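Local coordinates for protein flavin-dependent monooxygenase, oxygenase subunit HsaA (Rhodococcus sp., PDB 2RFQ) that hydroxylates a secosteroid phenol to a catechol during cholesterol breakdown, using molecular oxygen and reduced flavin supplied by a partner reductase, at residues H95-D106 / H205-M213. Numbering follows the deposited sequence.
Sequences HLALFSQQAQED and HRVLSFKAM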
ATOM      1  N   HIS A  95      -7.180  35.940   8.607  1.00  8.82           N
ATOM      2  CA  HIS A  95      -7.697  36.462   7.329  1.00  9.32           C
ATOM      3  C   HIS A  95      -8.213  37.895   7.490  1.00  9.79           C
ATOM      4  O   HIS A  95      -7.904  38.770   6.665  1.00  8.82           O
ATOM      5  CB  HIS A  95      -8.812  35.544   6.787  1.00  9.50           C
ATOM      6  CG  HIS A  95      -9.207  35.842   5.366  1.00 10.07           C
ATOM      7  ND1 HIS A  95     -10.270  35.215   4.755  1.00  9.47           N
ATOM      8  CD2 HIS A  95      -8.680  36.683   4.438  1.00 10.41           C
ATOM      9  CE1 HIS A  95     -10.390  35.655   3.510  1.00  9.85           C
ATOM     10  NE2 HIS A  95      -9.426  36.534   3.286  1.00 10.65           N
ATOM     11  N   LEU A  96      -8.948  38.164   8.571  1.00  9.87           N
ATOM     12  CA  LEU A  96      -9.493  39.506   8.757  1.00 10.63           C
ATOM     13  C   LEU A  96      -8.406  40.573   8.920  1.00 10.12           C
ATOM     14  O   LEU A  96      -8.617  41.728   8.571  1.00 10.32           O
ATOM     15  CB  LEU A  96     -10.466  39.550   9.938  1.00 11.46           C
ATOM     16  CG  LEU A  96     -11.283  40.842  10.063  1.00 11.93           C
ATOM     17  CD1 LEU A  96     -12.152  41.094   8.842  1.00 12.28           C
ATOM     18  CD2 LEU A  96     -12.139  40.852  11.347  1.00 12.78           C
ATOM     19  N   ALA A  97      -7.250  40.189   9.461  1.00  9.51           N
ATOM     20  CA  ALA A  97      -6.108  41.101   9.607  1.00 10.23           C
ATOM     21  C   ALA A  97      -5.658  41.690   8.273  1.00 10.37           C
ATOM     22  O   ALA A  97      -4.968  42.704   8.255  1.00 10.31           O
ATOM     23  CB  ALA A  97      -4.945  40.365  10.249  1.00 10.44           C
ATOM     24  N   LEU A  98      -6.024  41.015   7.174  1.00 10.16           N
ATOM     25  CA  LEU A  98      -5.628  41.428   5.835  1.00 10.65           C
ATOM     26  C   LEU A  98      -6.644  42.378   5.207  1.00 10.34           C
ATOM     27  O   LEU A  98      -6.306  43.107   4.268  1.00  9.78           O
ATOM     28  CB  LEU A  98      -5.392  40.215   4.919  1.00 11.17           C
ATOM     29  CG  LEU A  98      -4.409  39.136   5.403  1.00 14.28           C
ATOM     30  CD1 LEU A  98      -4.439  37.920   4.473  1.00 13.38           C
ATOM     31  CD2 LEU A  98      -3.021  39.707   5.458  1.00 14.83           C
ATOM     32  N   PHE A  99      -7.875  42.387   5.728  1.00  9.29           N
ATOM     33  CA  PHE A  99      -8.894  43.312   5.242  1.00  8.71           C
ATOM     34  C   PHE A  99      -8.523  44.738   5.667  1.00  9.70           C
ATOM     35  O   PHE A  99      -7.640  44.951   6.513  1.00 10.45           O
ATOM     36  CB  PHE A  99     -10.291  42.985   5.797  1.00  8.65           C
ATOM     37  CG  PHE A  99     -11.002  41.843   5.095  1.00  9.00           C
ATOM     38  CD1 PHE A  99     -12.163  42.074   4.343  1.00 10.95           C
ATOM     39  CD2 PHE A  99     -10.552  40.525   5.252  1.00  9.42           C
ATOM     40  CE1 PHE A  99     -12.861  40.991   3.737  1.00 11.38           C
ATOM     41  CE2 PHE A  99     -11.236  39.451   4.642  1.00  9.03           C
ATOM     42  CZ  PHE A  99     -12.393  39.681   3.900  1.00 10.44           C
ATOM     43  N   SER A 100      -9.228  45.704   5.093  1.00  9.19           N
ATOM     44  CA  SER A 100      -9.027  47.108   5.450  1.00 10.03           C
ATOM     45  C   SER A 100      -9.168  47.308   6.960  1.00 10.29           C
ATOM     46  O   SER A 100      -9.926  46.576   7.644  1.00 10.09           O
ATOM     47  CB  SER A 100     -10.054  47.979   4.717  1.00 10.64           C
ATOM     48  OG  SER A 100     -11.356  47.737   5.241  1.00 10.32           O
ATOM     49  N   GLN A 101      -8.471  48.325   7.471  1.00  9.54           N
ATOM     50  CA  GLN A 101      -8.599  48.705   8.863  1.00 10.18           C
ATOM     51  C   GLN A 101     -10.067  48.950   9.218  1.00 10.19           C
ATOM     52  O   GLN A 101     -10.522  48.597  10.316  1.00 10.87           O
ATOM     53  CB  GLN A 101      -7.770  49.969   9.138  1.00 10.34           C
ATOM     54  CG  GLN A 101      -7.909  50.500  10.549  1.00 10.90           C
ATOM     55  CD  GLN A 101      -7.201  49.645  11.587  1.00 11.64           C
ATOM     56  OE1 GLN A 101      -6.218  48.962  11.288  1.00 12.50           O
ATOM     57  NE2 GLN A 101      -7.706  49.685  12.827  1.00 10.60           N
ATOM     58  N   GLN A 102     -10.815  49.537   8.285  1.00 10.79           N
ATOM     59  CA  GLN A 102     -12.216  49.871   8.547  1.00 11.57           C
ATOM     60  C   GLN A 102     -13.040  48.611   8.741  1.00 10.98           C
ATOM     61  O   GLN A 102     -13.895  48.558   9.619  1.00 11.06           O
ATOM     62  CB  GLN A 102     -12.784  50.718   7.410  1.00 11.75           C
ATOM     63  CG  GLN A 102     -14.193  51.225   7.657  1.00 12.19           C
ATOM     64  CD  GLN A 102     -14.732  52.013   6.448  1.00 14.19           C
ATOM     65  OE1 GLN A 102     -13.973  52.386   5.534  1.00 19.88           O
ATOM     66  NE2 GLN A 102     -16.037  52.276   6.442  1.00 19.18           N
ATOM     67  N   ALA A 103     -12.768  47.586   7.929  1.00 10.03           N
ATOM     68  CA  ALA A 103     -13.466  46.297   8.075  1.00  9.50           C
ATOM     69  C   ALA A 103     -13.163  45.656   9.442  1.00  9.24           C
ATOM     70  O   ALA A 103     -14.061  45.156  10.125  1.00  9.02           O
ATOM     71  CB  ALA A 103     -13.071  45.348   6.950  1.00  9.97           C
ATOM     72  N   GLN A 104     -11.901  45.705   9.859  1.00  9.47           N
ATOM     73  CA  GLN A 104     -11.537  45.176  11.190  1.00  9.65           C
ATOM     74  C   GLN A 104     -12.233  45.947  12.306  1.00  9.97           C
ATOM     75  O   GLN A 104     -12.690  45.359  13.272  1.00 10.52           O
ATOM     76  CB  GLN A 104     -10.031  45.244  11.404  1.00  9.81           C
ATOM     77  CG  GLN A 104      -9.231  44.389  10.443  1.00  9.89           C
ATOM     78  CD  GLN A 104      -7.759  44.737  10.497  1.00 10.22           C
ATOM     79  OE1 GLN A 104      -7.148  44.701  11.566  1.00  9.82           O
ATOM     80  NE2 GLN A 104      -7.199  45.129   9.350  1.00 10.14           N
ATOM     81  N   GLU A 105     -12.314  47.271  12.162  1.00 10.24           N
ATOM     82  CA  GLU A 105     -13.042  48.096  13.112  1.00 10.95           C
ATOM     83  C   GLU A 105     -14.537  47.713  13.130  1.00 10.41           C
ATOM     84  O   GLU A 105     -15.150  47.613  14.197  1.00 10.60           O
ATOM     85  CB  GLU A 105     -12.849  49.586  12.790  1.00 11.59           C
ATOM     86  CG  GLU A 105     -13.689  50.525  13.669  1.00 16.37           C
ATOM     87  CD  GLU A 105     -13.171  50.675  15.098  1.00 22.40           C
ATOM     88  OE1 GLU A 105     -11.955  50.476  15.339  1.00 24.85           O
ATOM     89  OE2 GLU A 105     -13.992  51.015  15.989  1.00 25.80           O
ATOM     90  N   ASP A 106     -15.123  47.480  11.955  1.00  9.68           N
ATOM     91  CA  ASP A 106     -16.521  47.015  11.884  1.00  9.65           C
ATOM     92  C   ASP A 106     -16.774  45.775  12.729  1.00 10.31           C
ATOM     93  O   ASP A 106     -17.782  45.685  13.429  1.00 10.50           O
ATOM     94  CB  ASP A 106     -16.940  46.741  10.437  1.00  9.33           C
ATOM     95  CG  ASP A 106     -17.066  48.003   9.597  1.00 11.63           C
ATOM     96  OD1 ASP A 106     -17.085  49.119  10.143  1.00 12.09           O
ATOM     97  OD2 ASP A 106     -17.156  47.854   8.368  1.00 11.66           O
ATOM     98  N   HIS A 205     -15.062  48.348   1.247  1.00  9.95           N
ATOM     99  CA  HIS A 205     -14.042  48.124   2.285  1.00  9.34           C
ATOM    100  C   HIS A 205     -14.142  46.753   2.952  1.00  9.83           C
ATOM    101  O   HIS A 205     -13.211  46.327   3.621  1.00  9.32           O
ATOM    102  CB  HIS A 205     -14.034  49.263   3.324  1.00  9.88           C
ATOM    103  CG  HIS A 205     -15.174  49.217   4.293  1.00 10.68           C
ATOM    104  ND1 HIS A 205     -16.404  49.786   4.032  1.00 12.79           N
ATOM    105  CD2 HIS A 205     -15.264  48.689   5.536  1.00  9.94           C
ATOM    106  CE1 HIS A 205     -17.204  49.599   5.065  1.00 11.52           C
ATOM    107  NE2 HIS A 205     -16.534  48.938   5.995  1.00 10.48           N
ATOM    108  N   ARG A 206     -15.272  46.085   2.753  1.00  8.67           N
ATOM    109  CA  ARG A 206     -15.510  44.762   3.338  1.00  8.98           C
ATOM    110  C   ARG A 206     -15.293  43.620   2.329  1.00  9.21           C
ATOM    111  O   ARG A 206     -15.758  42.494   2.533  1.00  9.03           O
ATOM    112  CB  ARG A 206     -16.925  44.704   3.912  1.00  8.58           C
ATOM    113  CG  ARG A 206     -17.103  45.551   5.164  1.00  9.29           C
ATOM    114  CD  ARG A 206     -18.436  45.200   5.801  1.00 10.30           C
ATOM    115  NE  ARG A 206     -18.815  46.161   6.838  1.00 11.12           N
ATOM    116  CZ  ARG A 206     -20.073  46.350   7.226  1.00 13.21           C
ATOM    117  NH1 ARG A 206     -21.061  45.656   6.660  1.00 13.23           N
ATOM    118  NH2 ARG A 206     -20.353  47.237   8.178  1.00 14.70           N
ATOM    119  N   VAL A 207     -14.551  43.898   1.258  1.00  9.51           N
ATOM    120  CA  VAL A 207     -14.268  42.870   0.252  1.00  9.74           C
ATOM    121  C   VAL A 207     -12.768  42.802  -0.020  1.00 10.79           C
ATOM    122  O   VAL A 207     -12.119  43.833  -0.193  1.00 11.89           O
ATOM    123  CB  VAL A 207     -15.055  43.152  -1.056  1.00 10.71           C
ATOM    124  CG1 VAL A 207     -14.733  42.099  -2.121  1.00 10.44           C
ATOM    125  CG2 VAL A 207     -16.536  43.174  -0.753  1.00 10.42           C
ATOM    126  N   LEU A 208     -12.213  41.587  -0.024  1.00 10.08           N
ATOM    127  CA  LEU A 208     -10.766  41.432  -0.190  1.00  9.95           C
ATOM    128  C   LEU A 208     -10.434  40.407  -1.260  1.00  9.54           C
ATOM    129  O   LEU A 208     -10.873  39.264  -1.180  1.00  9.06           O
ATOM    130  CB  LEU A 208     -10.120  40.994   1.125  1.00 10.03           C
ATOM    131  CG  LEU A 208      -8.601  40.753   1.102  1.00 10.18           C
ATOM    132  CD1 LEU A 208      -7.810  42.005   0.749  1.00 10.74           C
ATOM    133  CD2 LEU A 208      -8.142  40.230   2.460  1.00  9.73           C
ATOM    134  N   SER A 209      -9.639  40.820  -2.248  1.00  9.04           N
ATOM    135  CA  SER A 209      -9.255  39.924  -3.323  1.00  9.44           C
ATOM    136  C   SER A 209      -8.128  38.977  -2.883  1.00 10.03           C
ATOM    137  O   SER A 209      -7.171  39.402  -2.258  1.00 10.35           O
ATOM    138  CB  SER A 209      -8.765  40.749  -4.520  1.00  9.53           C
ATOM    139  OG  SER A 209      -8.179  39.879  -5.473  1.00 10.68           O
ATOM    140  N   PHE A 210      -8.241  37.697  -3.209  1.00 11.02           N
ATOM    141  CA  PHE A 210      -7.123  36.787  -2.966  1.00 11.93           C
ATOM    142  C   PHE A 210      -5.854  37.170  -3.751  1.00 12.64           C
ATOM    143  O   PHE A 210      -4.737  36.923  -3.278  1.00 13.23           O
ATOM    144  CB  PHE A 210      -7.529  35.356  -3.254  1.00 11.50           C
ATOM    145  CG  PHE A 210      -8.452  34.790  -2.227  1.00 12.71           C
ATOM    146  CD1 PHE A 210      -7.960  34.326  -1.003  1.00 12.14           C
ATOM    147  CD2 PHE A 210      -9.820  34.766  -2.460  1.00 14.29           C
ATOM    148  CE1 PHE A 210      -8.826  33.792  -0.038  1.00 12.30           C
ATOM    149  CE2 PHE A 210     -10.697  34.242  -1.499  1.00 12.59           C
ATOM    150  CZ  PHE A 210     -10.191  33.756  -0.292  1.00 12.05           C
ATOM    151  N   LYS A 211      -6.015  37.782  -4.928  1.00 12.69           N
ATOM    152  CA  LYS A 211      -4.856  38.277  -5.692  1.00 13.77           C
ATOM    153  C   LYS A 211      -4.106  39.378  -4.941  1.00 13.73           C
ATOM    154  O   LYS A 211      -2.874  39.402  -4.946  1.00 14.46           O
ATOM    155  CB  LYS A 211      -5.285  38.758  -7.094  1.00 14.14           C
ATOM    156  CG  LYS A 211      -4.125  38.996  -8.071  1.00 18.30           C
ATOM    157  CD  LYS A 211      -3.297  37.713  -8.262  1.00 24.57           C
ATOM    158  CE  LYS A 211      -2.321  37.819  -9.433  1.00 25.65           C
ATOM    159  NZ  LYS A 211      -1.307  36.710  -9.384  1.00 27.58           N
ATOM    160  N   ALA A 212      -4.844  40.285  -4.298  1.00 13.74           N
ATOM    161  CA  ALA A 212      -4.246  41.356  -3.482  1.00 13.77           C
ATOM    162  C   ALA A 212      -3.464  40.746  -2.335  1.00 14.72           C
ATOM    163  O   ALA A 212      -2.393  41.230  -1.968  1.00 14.72           O
ATOM    164  CB  ALA A 212      -5.312  42.283  -2.939  1.00 14.19           C
HETATM  165  N   MSE A 213      -4.013  39.686  -1.756  1.00 14.67           N
HETATM  166  CA  MSE A 213      -3.314  38.992  -0.692  1.00 15.96           C
HETATM  167  C   MSE A 213      -1.994  38.429  -1.196  1.00 16.41           C
HETATM  168  O   MSE A 213      -0.938  38.670  -0.589  1.00 16.24           O
HETATM  169  CB  MSE A 213      -4.193  37.893  -0.102  1.00 15.73           C
HETATM  170  CG  MSE A 213      -5.303  38.454   0.747  1.00 16.16           C
HETATM  171 SE   MSE A 213      -6.654  37.092   1.156  1.00 19.07          SE
HETATM  172  CE  MSE A 213      -5.461  35.628   1.795  1.00 14.27           C
TER
HETATM  173  O   HOH W   1     -10.048  37.073   0.412  1.00  9.16           O
HETATM  174  O   HOH W   2     -10.806  45.046   2.832  1.00 13.26           O
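Leu208 lies over one face of the Phe99 ring, its CB 3.7 Å from the ring centroid and almost on the ring normal. Its CD2 turns to Leu98 CB. Farther along, Leu98 CD1 meets the selenomethionine Met213 CE at 3.7 Å. Met213 SE comes obliquely to His95 NE2. A water joins that nitrogen to Leu208 O, while His95 ND1 bonds to Tyr120, a probable FMN-site residue. This half is buried and mostly apolar.

The other half is polar and more open to solvent. His205 NE2 donates to Asp106 OD2 (2.7 Å) on the syn side, tilted a little out of the carboxylate plane. Arg206 NE reaches the same oxygen from above that plane (2.8 Å), forming a salt bridge. The exposed Gln102 is extended beyond CG, with CG anti to its backbone N (chi1 -174°). This lays its amide over the imidazole, the planes 10° apart. Replacing His205 with an alanine would probably cost Asp106 one of its two main donors and leave the Gln102 amide free to turn.

Ser100 OG caps the helix by accepting from Ala103 N, and donates to His205 O at 2.8 Å. The contact joins the N-terminal helical domain to the beta domain, as in the related acyl-CoA dehydrogenase fold. It fastens the turn between helices 80-96 and 101-108 to strand 207-209 and the start of helix 210-214. Strand 207-209 pairs antiparallel with strand 162-172, and Trp150 of strand 150-159 touches both Asp106 and Arg206.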